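PDB 4ZXH: Abbfa_003403, which is a four-domain nonribosomal peptide synthetase whose condensation, adenylation, phosphopantetheine-carrying and thioesterase domains probably assemble and release a peptide product. Local coordinates for residues M366-T378 / L382-V394. Residues are numbered along the deposited sequence; the frame is centred on the assembly and turned at random.
Sequences MDEFKELLLPIQT and LVGQDLTLGSFPV. With K (potassium ion), chain D.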
loop_
_atom_site.group_PDB
_atom_site.type_symbol
_atom_site.label_atom_id
_atom_site.label_comp_id
_atom_site.label_asym_id
_atom_site.label_seq_id
_atom_site.Cartn_x
_atom_site.Cartn_y
_atom_site.Cartn_z
ATOM N N MET A 366 -41.962 -5.327 -12.844
ATOM C CA MET A 366 -42.074 -4.778 -11.495
ATOM C C MET A 366 -42.614 -3.328 -11.504
ATOM O O MET A 366 -42.220 -2.511 -10.674
ATOM C CB MET A 366 -40.712 -4.826 -10.781
ATOM C CG MET A 366 -40.186 -6.232 -10.499
ATOM S SD MET A 366 -41.208 -7.256 -9.397
ATOM C CE MET A 366 -40.709 -8.874 -10.010
ATOM N N ASP A 367 -43.521 -3.013 -12.426
ATOM C CA ASP A 367 -44.031 -1.645 -12.561
ATOM C C ASP A 367 -44.627 -1.050 -11.276
ATOM O O ASP A 367 -44.334 0.105 -10.933
ATOM C CB ASP A 367 -45.069 -1.588 -13.678
ATOM C CG ASP A 367 -44.458 -1.811 -15.059
ATOM O OD1 ASP A 367 -43.215 -1.749 -15.186
ATOM O OD2 ASP A 367 -45.223 -2.048 -16.022
ATOM N N GLU A 368 -45.443 -1.839 -10.568
ATOM C CA GLU A 368 -46.045 -1.420 -9.297
ATOM C C GLU A 368 -45.011 -1.003 -8.259
ATOM O O GLU A 368 -45.328 -0.238 -7.352
ATOM C CB GLU A 368 -46.907 -2.542 -8.697
ATOM C CG GLU A 368 -47.971 -3.164 -9.614
ATOM C CD GLU A 368 -47.419 -4.310 -10.460
ATOM O OE1 GLU A 368 -46.187 -4.358 -10.680
ATOM O OE2 GLU A 368 -48.207 -5.175 -10.891
ATOM N N PHE A 369 -43.782 -1.513 -8.397
ATOM C CA PHE A 369 -42.710 -1.307 -7.421
ATOM C C PHE A 369 -41.641 -0.332 -7.887
ATOM O O PHE A 369 -40.641 -0.131 -7.190
ATOM C CB PHE A 369 -42.022 -2.635 -7.087
ATOM C CG PHE A 369 -42.938 -3.672 -6.535
ATOM C CD1 PHE A 369 -43.094 -3.819 -5.169
ATOM C CD2 PHE A 369 -43.652 -4.506 -7.381
ATOM C CE1 PHE A 369 -43.954 -4.794 -4.652
ATOM C CE2 PHE A 369 -44.520 -5.467 -6.873
ATOM C CZ PHE A 369 -44.662 -5.615 -5.504
ATOM N N LYS A 370 -41.834 0.254 -9.066
ATOM C CA LYS A 370 -40.833 1.133 -9.670
ATOM C C LYS A 370 -40.387 2.236 -8.702
ATOM O O LYS A 370 -39.241 2.262 -8.248
ATOM C CB LYS A 370 -41.390 1.734 -10.960
ATOM C CG LYS A 370 -40.511 2.772 -11.650
ATOM C CD LYS A 370 -41.229 3.368 -12.880
ATOM C CE LYS A 370 -40.558 4.652 -13.380
ATOM N NZ LYS A 370 -40.651 5.779 -12.395
ATOM N N GLU A 371 -41.308 3.120 -8.352
ATOM C CA GLU A 371 -40.973 4.250 -7.503
ATOM C C GLU A 371 -40.566 3.846 -6.072
ATOM O O GLU A 371 -39.762 4.539 -5.450
ATOM C CB GLU A 371 -42.147 5.234 -7.486
ATOM C CG GLU A 371 -42.532 5.670 -8.890
ATOM C CD GLU A 371 -43.542 6.800 -8.909
ATOM O OE1 GLU A 371 -43.821 7.360 -7.834
ATOM O OE2 GLU A 371 -44.068 7.130 -10.000
ATOM N N LEU A 372 -41.084 2.727 -5.561
ATOM C CA LEU A 372 -40.692 2.248 -4.223
ATOM C C LEU A 372 -39.223 1.847 -4.143
ATOM O O LEU A 372 -38.607 1.947 -3.088
ATOM C CB LEU A 372 -41.532 1.048 -3.791
ATOM C CG LEU A 372 -42.978 1.289 -3.382
ATOM C CD1 LEU A 372 -43.624 -0.029 -3.001
ATOM C CD2 LEU A 372 -43.034 2.264 -2.233
ATOM N N LEU A 373 -38.679 1.376 -5.258
ATOM C CA LEU A 373 -37.333 0.826 -5.294
ATOM C C LEU A 373 -36.277 1.861 -5.677
ATOM O O LEU A 373 -35.089 1.555 -5.692
ATOM C CB LEU A 373 -37.275 -0.348 -6.271
ATOM C CG LEU A 373 -38.059 -1.604 -5.896
ATOM C CD1 LEU A 373 -37.815 -2.726 -6.897
ATOM C CD2 LEU A 373 -37.672 -2.050 -4.502
ATOM N N LEU A 374 -36.706 3.080 -5.987
ATOM C CA LEU A 374 -35.767 4.164 -6.277
ATOM C C LEU A 374 -34.956 4.566 -5.034
ATOM O O LEU A 374 -35.338 4.280 -3.900
ATOM C CB LEU A 374 -36.519 5.378 -6.834
ATOM C CG LEU A 374 -37.038 5.275 -8.269
ATOM C CD1 LEU A 374 -37.824 6.514 -8.649
ATOM C CD2 LEU A 374 -35.883 5.094 -9.209
ATOM N N PRO A 375 -33.816 5.227 -5.239
ATOM C CA PRO A 375 -33.037 5.593 -4.058
ATOM C C PRO A 375 -33.497 6.920 -3.485
ATOM O O PRO A 375 -32.816 7.497 -2.640
ATOM C CB PRO A 375 -31.616 5.703 -4.600
ATOM C CG PRO A 375 -31.676 5.108 -6.007
ATOM C CD PRO A 375 -33.041 5.399 -6.474
ATOM N N ILE A 376 -34.639 7.402 -3.959
ATOM C CA ILE A 376 -35.198 8.663 -3.490
ATOM C C ILE A 376 -36.584 8.457 -2.890
ATOM O O ILE A 376 -37.300 7.507 -3.253
ATOM C CB ILE A 376 -35.325 9.686 -4.619
ATOM C CG1 ILE A 376 -36.331 9.186 -5.654
ATOM C CG2 ILE A 376 -33.998 9.919 -5.278
ATOM C CD1 ILE A 376 -36.854 10.260 -6.492
ATOM N N GLN A 377 -36.965 9.352 -1.982
ATOM C CA GLN A 377 -38.313 9.325 -1.443
ATOM C C GLN A 377 -39.320 9.700 -2.510
ATOM O O GLN A 377 -39.086 10.597 -3.316
ATOM C CB GLN A 377 -38.463 10.254 -0.237
ATOM C CG GLN A 377 -39.824 10.144 0.445
ATOM C CD GLN A 377 -39.824 9.129 1.545
ATOM O OE1 GLN A 377 -40.527 8.129 1.472
ATOM N NE2 GLN A 377 -39.058 9.386 2.588
ATOM N N THR A 378 -40.450 9.005 -2.477
ATOM C CA THR A 378 -41.585 9.251 -3.349
ATOM C C THR A 378 -42.855 9.036 -2.549
ATOM O O THR A 378 -42.924 8.110 -1.745
ATOM C CB THR A 378 -41.563 8.309 -4.562
ATOM O OG1 THR A 378 -40.514 8.701 -5.454
ATOM C CG2 THR A 378 -42.861 8.351 -5.291
ATOM N N LEU A 382 -48.349 1.348 -2.289
ATOM C CA LEU A 382 -48.968 0.130 -2.762
ATOM C C LEU A 382 -49.981 -0.279 -1.699
ATOM O O LEU A 382 -49.611 -0.681 -0.609
ATOM C CB LEU A 382 -47.904 -0.934 -2.984
ATOM C CG LEU A 382 -48.200 -2.193 -3.773
ATOM C CD1 LEU A 382 -48.694 -1.822 -5.132
ATOM C CD2 LEU A 382 -46.915 -2.973 -3.876
ATOM N N VAL A 383 -51.262 -0.126 -2.000
ATOM C CA VAL A 383 -52.293 -0.277 -0.993
ATOM C C VAL A 383 -53.040 -1.588 -1.143
ATOM O O VAL A 383 -53.595 -1.898 -2.203
ATOM C CB VAL A 383 -53.296 0.889 -1.055
ATOM C CG1 VAL A 383 -54.388 0.711 -0.008
ATOM C CG2 VAL A 383 -52.561 2.209 -0.873
ATOM N N GLY A 384 -53.044 -2.362 -0.069
ATOM C CA GLY A 384 -53.754 -3.619 -0.047
ATOM C C GLY A 384 -54.862 -3.517 0.967
ATOM O O GLY A 384 -55.016 -2.499 1.633
ATOM N N GLN A 385 -55.654 -4.570 1.071
ATOM C CA GLN A 385 -56.719 -4.611 2.053
ATOM C C GLN A 385 -56.160 -4.454 3.473
ATOM O O GLN A 385 -56.696 -3.692 4.277
ATOM C CB GLN A 385 -57.492 -5.917 1.904
ATOM C CG GLN A 385 -58.393 -6.262 3.044
ATOM C CD GLN A 385 -59.291 -7.450 2.738
ATOM O OE1 GLN A 385 -59.064 -8.213 1.785
ATOM N NE2 GLN A 385 -60.329 -7.604 3.542
ATOM N N ASP A 386 -55.068 -5.147 3.778
ATOM C CA ASP A 386 -54.601 -5.205 5.165
ATOM C C ASP A 386 -53.482 -4.218 5.502
ATOM O O ASP A 386 -53.267 -3.929 6.669
ATOM C CB ASP A 386 -54.126 -6.620 5.512
ATOM C CG ASP A 386 -55.257 -7.644 5.512
ATOM O OD1 ASP A 386 -56.420 -7.283 5.824
ATOM O OD2 ASP A 386 -54.975 -8.820 5.201
ATOM N N LEU A 387 -52.768 -3.714 4.492
ATOM C CA LEU A 387 -51.630 -2.825 4.725
ATOM C C LEU A 387 -51.280 -1.928 3.557
ATOM O O LEU A 387 -51.871 -2.011 2.485
ATOM C CB LEU A 387 -50.383 -3.624 5.115
ATOM C CG LEU A 387 -49.948 -4.856 4.315
ATOM C CD1 LEU A 387 -49.571 -4.509 2.944
ATOM C CD2 LEU A 387 -48.705 -5.417 4.984
ATOM N N THR A 388 -50.270 -1.095 3.773
ATOM C CA THR A 388 -49.850 -0.117 2.781
ATOM C C THR A 388 -48.340 0.025 2.810
ATOM O O THR A 388 -47.772 0.233 3.887
ATOM C CB THR A 388 -50.511 1.258 3.041
ATOM O OG1 THR A 388 -51.940 1.136 2.915
ATOM C CG2 THR A 388 -49.981 2.303 2.082
ATOM N N LEU A 389 -47.693 -0.095 1.647
ATOM C CA LEU A 389 -46.228 0.064 1.549
ATOM C C LEU A 389 -45.853 1.440 1.020
ATOM O O LEU A 389 -46.437 1.905 0.046
ATOM C CB LEU A 389 -45.589 -0.993 0.634
ATOM C CG LEU A 389 -45.549 -2.492 0.942
ATOM C CD1 LEU A 389 -44.570 -3.145 0.002
ATOM C CD2 LEU A 389 -45.159 -2.783 2.370
ATOM N N GLY A 390 -44.875 2.083 1.649
ATOM C CA GLY A 390 -44.376 3.368 1.188
ATOM C C GLY A 390 -42.866 3.303 1.089
ATOM O O GLY A 390 -42.275 2.309 1.509
ATOM N N SER A 391 -42.242 4.339 0.530
ATOM C CA SER A 391 -40.784 4.370 0.394
ATOM C C SER A 391 -40.113 4.475 1.737
ATOM O O SER A 391 -40.690 5.024 2.658
ATOM C CB SER A 391 -40.324 5.544 -0.474
ATOM O OG SER A 391 -40.705 5.373 -1.823
ATOM N N PHE A 392 -38.900 3.928 1.843
ATOM C CA PHE A 392 -38.000 4.246 2.951
ATOM C C PHE A 392 -36.541 4.067 2.486
ATOM O O PHE A 392 -35.990 2.972 2.548
ATOM C CB PHE A 392 -38.304 3.385 4.177
ATOM C CG PHE A 392 -37.565 3.821 5.419
ATOM C CD1 PHE A 392 -38.127 4.732 6.289
ATOM C CD2 PHE A 392 -36.297 3.320 5.709
ATOM C CE1 PHE A 392 -37.455 5.130 7.418
ATOM C CE2 PHE A 392 -35.608 3.718 6.832
ATOM C CZ PHE A 392 -36.177 4.625 7.687
ATOM N N PRO A 393 -35.907 5.149 2.006
ATOM C CA PRO A 393 -34.547 4.991 1.471
ATOM C C PRO A 393 -33.511 4.652 2.528
ATOM O O PRO A 393 -33.515 5.168 3.641
ATOM C CB PRO A 393 -34.254 6.356 0.852
ATOM C CG PRO A 393 -35.626 6.978 0.626
ATOM C CD PRO A 393 -36.451 6.498 1.766
ATOM N N VAL A 394 -32.604 3.769 2.152
ATOM C CA VAL A 394 -31.565 3.295 3.036
ATOM C C VAL A 394 -30.241 3.189 2.271
ATOM O O VAL A 394 -30.161 2.485 1.263
ATOM C CB VAL A 394 -31.937 1.912 3.632
ATOM C CG1 VAL A 394 -30.737 1.276 4.256
ATOM C CG2 VAL A 394 -33.005 2.064 4.674
HETATM K K K D . -38.095 4.876 -3.095
#
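In 382-394, Leu382 is the first residue to touch, reaching the ring of Phe369: Leu382 CD2 comes obliquely to it, 3.6 Å from Phe369 CE1, and also touches CZ. The other methyl, CD1, rests against the aliphatic CB of Glu368, whose carboxylate turns away to a salt bridge with Arg160 on helix 152-165. Strands 382-383 and 387-391 form a beta hairpin at the edge of a mixed sheet, next to strand 40-49, with Leu382 and Leu389 exchanging two backbone hydrogen bonds as an antiparallel hydrogen-bonded pair. This places both leucines near Leu372, whose CD1 is 4.2 Å from Leu389 CB; Leu389 also touches the bound phospholipid. CD2 of Leu372 packs on the peptide between Gly390 and Ser391, 3.5 Å from Ser391 N. At Ser391 apolar packing gives way to metal coordination. Its OG, anti to the carbonyl carbon (chi1 -68°), binds potassium at 3.0 Å. The loop 366-378 curls round the same ion and supplies four carbonyl oxygens, those of Glu371, Leu372, Leu374 and Ile376, with Ile376 O 2.8 Å from the potassium. Farther along, Pro393 meets the loop backbone through CB and CG, CG being 3.8 Å from Gln377 N. The condensation-domain loop is thus joined to its hairpin by a leucine-rich patch and five neutral oxygens round potassium; the ion probably offsets repulsion between the converging carbonyl dipoles and stabilises the loop's curled path.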